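Local coordinates for protein inositol dehydrogenase (Lactobacillus casei, PDB 4N54) that probably catalyses the NAD-dependent oxidation of scyllo-inositol, binding the cofactor on a Rossmann fold and the polyol beside it, at residues A[165-170]-A[245-250]; A[252-257]-A[290-295]; A[186-191]-A[227-232]. All coordinates share one frame; numbering follows the deposited sequence.

Contact 1. Residues A[165-170]-A[245-250]; sequences YSIDPA and ILVAGR. With 2H3 ((1r,2r,3r,4r,5r,6r)-cyclohexane-1,2,3,4,5,6-hexol), chain F.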
loop_
_atom_site.group_PDB
_atom_site.type_symbol
_atom_site.label_atom_id
_atom_site.label_comp_id
_atom_site.label_asym_id
_atom_site.label_seq_id
_atom_site.Cartn_x
_atom_site.Cartn_y
_atom_site.Cartn_z
ATOM N N TYR A 165 1.514 -19.035 -0.624
ATOM C CA TYR A 165 1.588 -19.143 0.829
ATOM C C TYR A 165 0.216 -19.420 1.422
ATOM O O TYR A 165 -0.751 -18.769 1.081
ATOM C CB TYR A 165 2.102 -17.855 1.452
ATOM C CG TYR A 165 3.575 -17.547 1.367
ATOM C CD1 TYR A 165 4.407 -18.182 0.467
ATOM C CD2 TYR A 165 4.133 -16.603 2.200
ATOM C CE1 TYR A 165 5.735 -17.878 0.405
ATOM C CE2 TYR A 165 5.440 -16.304 2.148
ATOM C CZ TYR A 165 6.251 -16.940 1.260
ATOM O OH TYR A 165 7.571 -16.625 1.224
ATOM N N SER A 166 0.136 -20.396 2.310
ATOM C CA SER A 166 -1.063 -20.627 3.096
ATOM C C SER A 166 -0.690 -20.815 4.562
ATOM O O SER A 166 -0.303 -21.885 4.983
ATOM C CB SER A 166 -1.846 -21.828 2.594
ATOM O OG SER A 166 -2.189 -21.715 1.238
ATOM N N ILE A 167 -0.794 -19.750 5.329
ATOM C CA ILE A 167 -0.351 -19.777 6.707
ATOM C C ILE A 167 -1.499 -19.397 7.621
ATOM O O ILE A 167 -1.970 -18.276 7.595
ATOM C CB ILE A 167 0.837 -18.854 6.908
ATOM C CG1 ILE A 167 1.873 -19.099 5.822
ATOM C CG2 ILE A 167 1.448 -19.049 8.285
ATOM C CD1 ILE A 167 3.056 -18.262 5.915
ATOM N N ASP A 168 -1.965 -20.362 8.401
ATOM C CA ASP A 168 -3.046 -20.156 9.347
ATOM C C ASP A 168 -2.658 -19.137 10.412
ATOM O O ASP A 168 -1.496 -18.932 10.669
ATOM C CB ASP A 168 -3.438 -21.478 10.014
ATOM C CG ASP A 168 -4.733 -22.033 9.499
ATOM O OD1 ASP A 168 -5.519 -21.273 8.928
ATOM O OD2 ASP A 168 -4.984 -23.228 9.689
ATOM N N PRO A 169 -3.650 -18.507 11.039
ATOM C CA PRO A 169 -3.413 -17.538 12.096
ATOM C C PRO A 169 -2.993 -18.191 13.400
ATOM O O PRO A 169 -3.539 -19.204 13.773
ATOM C CB PRO A 169 -4.784 -16.920 12.284
ATOM C CG PRO A 169 -5.700 -17.950 11.917
ATOM C CD PRO A 169 -5.085 -18.663 10.789
ATOM N N ALA A 170 -2.045 -17.575 14.085
ATOM C CA ALA A 170 -1.621 -18.022 15.396
ATOM C C ALA A 170 -2.788 -18.018 16.369
ATOM O O ALA A 170 -2.854 -18.840 17.247
ATOM C CB ALA A 170 -0.526 -17.178 15.894
ATOM N N ILE A 245 6.913 -22.479 -5.848
ATOM C CA ILE A 245 7.380 -22.374 -4.471
ATOM C C ILE A 245 6.171 -22.393 -3.564
ATOM O O ILE A 245 5.182 -21.744 -3.844
ATOM C CB ILE A 245 8.162 -21.085 -4.232
ATOM C CG1 ILE A 245 9.417 -21.050 -5.081
ATOM C CG2 ILE A 245 8.507 -20.917 -2.770
ATOM C CD1 ILE A 245 10.024 -19.715 -5.201
ATOM N N LEU A 246 6.240 -23.174 -2.503
ATOM C CA LEU A 246 5.165 -23.236 -1.541
ATOM C C LEU A 246 5.697 -22.935 -0.155
ATOM O O LEU A 246 6.827 -23.257 0.162
ATOM C CB LEU A 246 4.502 -24.604 -1.538
ATOM C CG LEU A 246 3.802 -25.176 -2.768
ATOM C CD1 LEU A 246 3.277 -26.542 -2.463
ATOM C CD2 LEU A 246 2.690 -24.286 -3.258
ATOM N N VAL A 247 4.875 -22.266 0.638
ATOM C CA VAL A 247 5.043 -22.195 2.075
ATOM C C VAL A 247 3.684 -22.428 2.704
ATOM O O VAL A 247 2.689 -21.920 2.235
ATOM C CB VAL A 247 5.625 -20.851 2.554
ATOM C CG1 VAL A 247 5.675 -20.807 4.034
ATOM C CG2 VAL A 247 7.002 -20.622 2.006
ATOM N N ALA A 248 3.647 -23.236 3.745
ATOM C CA ALA A 248 2.456 -23.437 4.536
ATOM C C ALA A 248 2.851 -23.445 5.991
ATOM O O ALA A 248 4.002 -23.663 6.320
ATOM C CB ALA A 248 1.783 -24.694 4.179
ATOM N N GLY A 249 1.881 -23.197 6.857
ATOM C CA GLY A 249 2.164 -23.010 8.258
ATOM C C GLY A 249 0.957 -22.828 9.135
ATOM O O GLY A 249 -0.151 -22.704 8.657
ATOM N N ARG A 250 1.186 -22.827 10.436
ATOM C CA ARG A 250 0.111 -22.688 11.389
ATOM C C ARG A 250 0.342 -21.510 12.326
ATOM O O ARG A 250 -0.441 -21.280 13.218
ATOM C CB ARG A 250 -0.075 -23.971 12.189
ATOM C CG ARG A 250 -0.326 -25.222 11.382
ATOM C CD ARG A 250 -1.654 -25.222 10.685
ATOM N NE ARG A 250 -1.913 -26.464 9.986
ATOM C CZ ARG A 250 -3.024 -26.738 9.319
ATOM N NH1 ARG A 250 -3.998 -25.860 9.246
ATOM N NH2 ARG A 250 -3.172 -27.906 8.737
HETATM O O3 2H3 F . -8.263 -23.515 4.460
HETATM C C3 2H3 F . -7.641 -24.316 5.393
HETATM C C4 2H3 F . -7.802 -23.750 6.777
HETATM O O4 2H3 F . -7.106 -22.571 6.875
HETATM C C5 2H3 F . -7.181 -24.657 7.799
HETATM O O5 2H3 F . -7.314 -24.145 9.057
HETATM C C6 2H3 F . -7.798 -26.014 7.731
HETATM O O6 2H3 F . -7.242 -26.838 8.662
HETATM C C1 2H3 F . -7.602 -26.649 6.401
HETATM O O1 2H3 F . -8.355 -27.791 6.376
HETATM C C2 2H3 F . -8.192 -25.691 5.217
HETATM O O2 2H3 F . -7.852 -26.159 3.979
HETATM O O HOH W 1 -3.139 -22.007 13.879
#
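Strands 165-169 and 245-249 run side by side in parallel, 10° apart, with Tyr165, Ser166 and Ile167 level with Val247, Ala248 and Gly249. Ser166 N gives a fairly straight bond to Val247 O (3.0 Å), Gly249 N bonds back to Ser166 O, and Asp168 N reaches Gly249 O. On one face of the sheet, Val247 lies against the Tyr165 ring. Its CB sits over the ring face, 3.9 Å from the centroid, in a CH-pi contact. Its CG2 comes to 3.4 Å from CE1 of Tyr165. The other branch, CG1, is anti to the backbone N (chi1 176°) and meets Ile167 CD1. The phenol OH of Tyr165 bonds Glu261 of the second subunit.

Where the strands end, the chemistry turns polar. Arg250 NH1 meets Asp168 OD2 in a bent salt bridge of 2.8 Å, on the anti side and tilted out of the carboxylate plane, though the oxygen lies in the guanidinium plane. Scyllo-inositol O5 donates to the same OD2 (2.6 Å), and its O4 donates to OD1 (2.9 Å). Arg250 NH2 pairs with Asp191. OD2 is shared by Arg250 and the polyol, so the salt bridge and the ligand fix the carboxylate together.

Contact 2. Residues A[252-257]-A[290-295]; sequences AAHGYH and RPTSQN. With 2H3 ((1r,2r,3r,4r,5r,6r)-cyclohexane-1,2,3,4,5,6-hexol), chain F.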
loop_
_atom_site.group_PDB
_atom_site.type_symbol
_atom_site.label_atom_id
_atom_site.label_comp_id
_atom_site.label_asym_id
_atom_site.label_seq_id
_atom_site.Cartn_x
_atom_site.Cartn_y
_atom_site.Cartn_z
ATOM N N ALA A 252 0.898 -17.754 11.720
ATOM C CA ALA A 252 0.970 -16.404 11.186
ATOM C C ALA A 252 0.502 -15.438 12.268
ATOM O O ALA A 252 -0.614 -15.520 12.733
ATOM C CB ALA A 252 0.162 -16.271 9.946
ATOM N N ALA A 253 1.386 -14.546 12.674
ATOM C CA ALA A 253 1.113 -13.620 13.769
ATOM C C ALA A 253 0.151 -12.507 13.402
ATOM O O ALA A 253 -0.468 -11.917 14.264
ATOM C CB ALA A 253 2.387 -13.036 14.291
ATOM N N HIS A 254 0.032 -12.227 12.117
ATOM C CA HIS A 254 -0.711 -11.063 11.673
ATOM C C HIS A 254 -2.127 -11.357 11.241
ATOM O O HIS A 254 -2.928 -10.456 11.109
ATOM C CB HIS A 254 0.049 -10.313 10.584
ATOM C CG HIS A 254 0.242 -11.090 9.325
ATOM N ND1 HIS A 254 1.252 -12.003 9.161
ATOM C CD2 HIS A 254 -0.430 -11.060 8.156
ATOM C CE1 HIS A 254 1.185 -12.515 7.949
ATOM N NE2 HIS A 254 0.173 -11.957 7.319
ATOM N N GLY A 255 -2.434 -12.630 11.048
ATOM C CA GLY A 255 -3.724 -13.041 10.560
ATOM C C GLY A 255 -3.653 -14.287 9.708
ATOM O O GLY A 255 -2.834 -15.152 9.944
ATOM N N TYR A 256 -4.541 -14.377 8.733
ATOM C CA TYR A 256 -4.628 -15.520 7.846
ATOM C C TYR A 256 -3.884 -15.181 6.585
ATOM O O TYR A 256 -4.363 -14.409 5.780
ATOM C CB TYR A 256 -6.087 -15.809 7.552
ATOM C CG TYR A 256 -6.409 -17.049 6.745
ATOM C CD1 TYR A 256 -5.742 -18.230 6.941
ATOM C CD2 TYR A 256 -7.423 -17.036 5.814
ATOM C CE1 TYR A 256 -6.059 -19.340 6.222
ATOM C CE2 TYR A 256 -7.741 -18.140 5.095
ATOM C CZ TYR A 256 -7.063 -19.289 5.303
ATOM O OH TYR A 256 -7.389 -20.388 4.576
ATOM N N HIS A 257 -2.695 -15.726 6.425
ATOM C CA HIS A 257 -1.913 -15.389 5.263
ATOM C C HIS A 257 -2.063 -16.378 4.117
ATOM O O HIS A 257 -1.344 -17.347 4.017
ATOM C CB HIS A 257 -0.454 -15.176 5.601
ATOM C CG HIS A 257 0.285 -14.386 4.570
ATOM N ND1 HIS A 257 0.568 -13.051 4.716
ATOM C CD2 HIS A 257 0.766 -14.737 3.359
ATOM C CE1 HIS A 257 1.214 -12.620 3.655
ATOM N NE2 HIS A 257 1.341 -13.621 2.813
ATOM N N ARG A 290 -2.742 -1.376 8.268
ATOM C CA ARG A 290 -3.838 -2.043 7.612
ATOM C C ARG A 290 -4.280 -3.256 8.421
ATOM O O ARG A 290 -3.509 -4.170 8.625
ATOM C CB ARG A 290 -3.454 -2.480 6.200
ATOM C CG ARG A 290 -3.479 -1.383 5.148
ATOM C CD ARG A 290 -4.820 -0.739 4.993
ATOM N NE ARG A 290 -5.804 -1.572 4.344
ATOM C CZ ARG A 290 -6.088 -1.508 3.055
ATOM N NH1 ARG A 290 -5.449 -0.660 2.277
ATOM N NH2 ARG A 290 -7.006 -2.290 2.543
ATOM N N PRO A 291 -5.529 -3.261 8.881
ATOM C CA PRO A 291 -6.106 -4.448 9.486
ATOM C C PRO A 291 -6.197 -5.583 8.478
ATOM O O PRO A 291 -6.305 -5.343 7.279
ATOM C CB PRO A 291 -7.503 -3.997 9.891
ATOM C CG PRO A 291 -7.445 -2.580 9.938
ATOM C CD PRO A 291 -6.472 -2.143 8.930
ATOM N N THR A 292 -6.156 -6.799 8.994
ATOM C CA THR A 292 -6.091 -7.992 8.186
ATOM C C THR A 292 -7.254 -8.916 8.448
ATOM O O THR A 292 -7.841 -8.898 9.508
ATOM C CB THR A 292 -4.825 -8.790 8.501
ATOM O OG1 THR A 292 -4.839 -9.149 9.873
ATOM C CG2 THR A 292 -3.599 -7.987 8.231
ATOM N N SER A 293 -7.580 -9.725 7.453
ATOM C CA SER A 293 -8.500 -10.822 7.639
ATOM C C SER A 293 -7.849 -11.830 8.584
ATOM O O SER A 293 -6.647 -11.995 8.573
ATOM C CB SER A 293 -8.892 -11.446 6.302
ATOM O OG SER A 293 -7.784 -11.636 5.473
ATOM N N GLN A 294 -8.655 -12.481 9.403
ATOM C CA GLN A 294 -8.152 -13.227 10.542
ATOM C C GLN A 294 -8.139 -14.756 10.406
ATOM O O GLN A 294 -7.389 -15.415 11.099
ATOM C CB GLN A 294 -8.956 -12.852 11.773
ATOM C CG GLN A 294 -8.773 -11.436 12.201
ATOM C CD GLN A 294 -7.410 -11.175 12.700
ATOM O OE1 GLN A 294 -6.957 -11.802 13.634
ATOM N NE2 GLN A 294 -6.732 -10.252 12.078
ATOM N N ASN A 295 -8.988 -15.290 9.543
ATOM C CA ASN A 295 -9.217 -16.722 9.443
ATOM C C ASN A 295 -9.960 -17.084 8.174
ATOM O O ASN A 295 -10.490 -16.212 7.508
ATOM C CB ASN A 295 -10.017 -17.233 10.642
ATOM C CG ASN A 295 -11.177 -16.337 10.998
ATOM O OD1 ASN A 295 -12.102 -16.167 10.233
ATOM N ND2 ASN A 295 -11.124 -15.765 12.174
HETATM O O3 2H3 F . -8.263 -23.515 4.460
HETATM C C3 2H3 F . -7.641 -24.316 5.393
HETATM C C4 2H3 F . -7.802 -23.750 6.777
HETATM O O4 2H3 F . -7.106 -22.571 6.875
HETATM C C5 2H3 F . -7.181 -24.657 7.799
HETATM O O5 2H3 F . -7.314 -24.145 9.057
HETATM C C6 2H3 F . -7.798 -26.014 7.731
HETATM O O6 2H3 F . -7.242 -26.838 8.662
HETATM C C1 2H3 F . -7.602 -26.649 6.401
HETATM O O1 2H3 F . -8.355 -27.791 6.376
HETATM C C2 2H3 F . -8.192 -25.691 5.217
HETATM O O2 2H3 F . -7.852 -26.159 3.979
HETATM O O HOH W 2 -4.197 -8.474 13.135
HETATM O O HOH W 3 -6.670 -14.018 4.504
#
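This is a loop-to-loop contact in the Gfo/Idh/MocA fold, at the edge of the inositol pocket. Segment 252-257 links strands 251-252 and 257-264. Segment 290-295 leads from the end of strand 287-290 to helix 296-299. No ladder joins them. Two direct hydrogen bonds do. Tyr256 N points almost straight at Ser293 O, at 3.2 Å with an angle of 173°. Thr292 OG1 donates to His254 O at 2.6 Å. This hydroxyl sits between its own backbone N and carbonyl carbon (chi1 60°), which turns it to the neighbouring loop.

Gly255 passes close beside Ser293 O and Thr292 OG1. A side chain would clash with both, and the backbone angles also call for glycine. Next to it, Tyr256 swings its ring anti to the backbone N (chi1 -174°). CD2 then rests 3.5 Å from Asn295 C, and CB packs on the link between Gln294 and Asn295. Phe296 and Arg299 of helix 296-299 also touch this ring. The far end of Tyr256 reaches the ligand, with OH 3.2 Å from scyllo-inositol O4. With an alanine here, O4 and O3 would probably lose the nearby phenol oxygen, and a gap would open against Asn295.

Asn295 is the N-cap of helix 296-299, its OD1 bonded to Glu298 N. Water adds two bridges. One molecule donates to His254 O and accepts from Gln294 NE2. The other donates to Tyr256 O at 2.7 Å and is bonded to Ser293 OG.

Contact 3. Residues A[186-191]-A[227-232]; sequences GGLFLD and GELETG. With 2H3 ((1r,2r,3r,4r,5r,6r)-cyclohexane-1,2,3,4,5,6-hexol), chain F.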
loop_
_atom_site.group_PDB
_atom_site.type_symbol
_atom_site.label_atom_id
_atom_site.label_comp_id
_atom_site.label_asym_id
_atom_site.label_seq_id
_atom_site.Cartn_x
_atom_site.Cartn_y
_atom_site.Cartn_z
ATOM N N GLY A 186 -3.964 -35.408 7.969
ATOM C CA GLY A 186 -3.172 -35.757 6.815
ATOM C C GLY A 186 -1.875 -34.991 6.798
ATOM O O GLY A 186 -1.022 -35.220 5.959
ATOM N N GLY A 187 -1.734 -34.069 7.742
ATOM C CA GLY A 187 -0.548 -33.250 7.833
ATOM C C GLY A 187 -0.669 -31.960 7.057
ATOM O O GLY A 187 -1.599 -31.791 6.299
ATOM N N LEU A 188 0.290 -31.070 7.254
ATOM C CA LEU A 188 0.278 -29.729 6.689
ATOM C C LEU A 188 0.069 -29.701 5.183
ATOM O O LEU A 188 -0.656 -28.864 4.662
ATOM C CB LEU A 188 1.579 -29.018 7.031
ATOM C CG LEU A 188 1.778 -27.553 6.659
ATOM C CD1 LEU A 188 0.756 -26.691 7.322
ATOM C CD2 LEU A 188 3.150 -27.121 7.030
ATOM N N PHE A 189 0.702 -30.640 4.500
ATOM C CA PHE A 189 0.719 -30.654 3.063
ATOM C C PHE A 189 -0.593 -31.104 2.445
ATOM O O PHE A 189 -1.036 -30.536 1.468
ATOM C CB PHE A 189 1.898 -31.478 2.582
ATOM C CG PHE A 189 3.206 -30.919 3.002
ATOM C CD1 PHE A 189 3.623 -29.710 2.538
ATOM C CD2 PHE A 189 4.013 -31.584 3.870
ATOM C CE1 PHE A 189 4.810 -29.202 2.924
ATOM C CE2 PHE A 189 5.199 -31.067 4.249
ATOM C CZ PHE A 189 5.597 -29.886 3.775
ATOM N N LEU A 190 -1.218 -32.101 3.043
ATOM C CA LEU A 190 -2.500 -32.599 2.594
ATOM C C LEU A 190 -3.648 -31.708 3.034
ATOM O O LEU A 190 -4.686 -31.691 2.412
ATOM C CB LEU A 190 -2.749 -33.993 3.152
ATOM C CG LEU A 190 -2.268 -35.237 2.418
ATOM C CD1 LEU A 190 -2.969 -35.362 1.111
ATOM C CD2 LEU A 190 -0.785 -35.216 2.241
ATOM N N ASP A 191 -3.459 -30.991 4.131
ATOM C CA ASP A 191 -4.520 -30.181 4.698
ATOM C C ASP A 191 -4.511 -28.756 4.157
ATOM O O ASP A 191 -5.550 -28.197 3.911
ATOM C CB ASP A 191 -4.427 -30.154 6.219
ATOM C CG ASP A 191 -5.648 -29.550 6.862
ATOM O OD1 ASP A 191 -6.759 -29.919 6.471
ATOM O OD2 ASP A 191 -5.492 -28.695 7.747
ATOM N N GLY A 227 2.161 -34.308 16.542
ATOM C CA GLY A 227 2.672 -34.773 15.273
ATOM C C GLY A 227 2.273 -33.901 14.100
ATOM O O GLY A 227 1.851 -34.411 13.069
ATOM N N GLU A 228 2.400 -32.590 14.257
ATOM C CA GLU A 228 2.071 -31.680 13.182
ATOM C C GLU A 228 3.214 -30.747 12.895
ATOM O O GLU A 228 3.945 -30.373 13.783
ATOM C CB GLU A 228 0.819 -30.884 13.512
ATOM C CG GLU A 228 -0.447 -31.687 13.481
ATOM C CD GLU A 228 -1.072 -31.763 12.102
ATOM O OE1 GLU A 228 -0.524 -31.182 11.164
ATOM O OE2 GLU A 228 -2.119 -32.398 11.966
ATOM N N LEU A 229 3.355 -30.368 11.638
ATOM C CA LEU A 229 4.361 -29.412 11.244
ATOM C C LEU A 229 3.864 -27.980 11.401
ATOM O O LEU A 229 2.743 -27.657 11.048
ATOM C CB LEU A 229 4.784 -29.666 9.804
ATOM C CG LEU A 229 5.972 -28.905 9.245
ATOM C CD1 LEU A 229 7.235 -29.214 10.001
ATOM C CD2 LEU A 229 6.146 -29.224 7.790
ATOM N N GLU A 230 4.725 -27.137 11.935
ATOM C CA GLU A 230 4.391 -25.764 12.222
ATOM C C GLU A 230 4.551 -24.878 11.009
ATOM O O GLU A 230 3.694 -24.068 10.741
ATOM C CB GLU A 230 5.274 -25.255 13.354
ATOM C CG GLU A 230 5.148 -23.811 13.710
ATOM C CD GLU A 230 6.046 -23.461 14.861
ATOM O OE1 GLU A 230 5.620 -23.689 15.991
ATOM O OE2 GLU A 230 7.165 -22.993 14.637
ATOM N N THR A 231 5.666 -25.032 10.304
ATOM C CA THR A 231 5.918 -24.321 9.063
ATOM C C THR A 231 6.703 -25.163 8.060
ATOM O O THR A 231 7.762 -25.677 8.365
ATOM C CB THR A 231 6.682 -22.992 9.290
ATOM O OG1 THR A 231 6.128 -22.278 10.397
ATOM C CG2 THR A 231 6.606 -22.112 8.051
ATOM N N GLY A 232 6.166 -25.282 6.853
ATOM C CA GLY A 232 6.835 -25.961 5.768
ATOM C C GLY A 232 7.105 -25.109 4.542
ATOM O O GLY A 232 6.372 -24.174 4.238
HETATM O O3 2H3 F . -8.263 -23.515 4.460
HETATM C C3 2H3 F . -7.641 -24.316 5.393
HETATM C C4 2H3 F . -7.802 -23.750 6.777
HETATM O O4 2H3 F . -7.106 -22.571 6.875
HETATM C C5 2H3 F . -7.181 -24.657 7.799
HETATM O O5 2H3 F . -7.314 -24.145 9.057
HETATM C C6 2H3 F . -7.798 -26.014 7.731
HETATM O O6 2H3 F . -7.242 -26.838 8.662
HETATM C C1 2H3 F . -7.602 -26.649 6.401
HETATM O O1 2H3 F . -8.355 -27.791 6.376
HETATM C C2 2H3 F . -8.192 -25.691 5.217
HETATM O O2 2H3 F . -7.852 -26.159 3.979
HETATM O O HOH W 4 2.039 -32.212 9.448
#
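Leu188 and Leu229 both place CG anti to the backbone N (chi1 -175° and -171°), which turns their branches toward each other. Their CD2 methyls meet at 3.7 Å, with the two side chains set at a slant. Leu188 CD2 also lies 3.5 Å from Gly232 N. A side chain on Gly232 would be tight against Leu188 and Phe189. The Phe189 ring comes in beside them, its CE2 4.1 Å from Leu229 CD2.

No direct hydrogen bond crosses the contact. One water bridges the backbones: it accepts from Leu188 N and Leu229 N, and it donates to Glu228 OE1. The other carboxylate oxygen of Glu228 bonds Ser185 OG.

Asp191 sits a turn along the helix, its N bonded to Gly187 O. Its carboxylate takes two ligand hydroxyls, O1 of scyllo-inositol on OD1 and O6 on OD2, each at 2.7 Å. Lys108 pairs with OD1 and Arg250 with OD2, so two cations flank the carboxylate that grips the polyol. Gly187 is the N-cap of this short helix. Gly227 ends helix 222-225 in a Schellman motif. Phe189 and Leu229 pack on helix 325-344, Glu228 touches helix 173-182, and Gly232 joins strand 243-249 through Ala248.

Overall arrangement
All three contacts are largely buried and border the inositol, but only contact 1 is a strand pair within the mixed sheet. Contact 3 sets a short helix against the start of strand 231-238, the neighbour of 243-249. It touches contact 1 through the Arg250-Asp191 salt bridge and a probable Gly232-Ala248 backbone bond. Contact 2 lies further out, where two loops meet close to three other subunits, and joins contact 1 through Ile167 with His257 and Ala170 with Ala252. Contacts 1 and 3 reach the second subunit. Contacts 2 and 3 do not touch. Charge marks the pocket ends of contacts 1 and 3, while contact 2 relies on backbone carbonyls, a threonine hydroxyl, water and the Tyr256 ring.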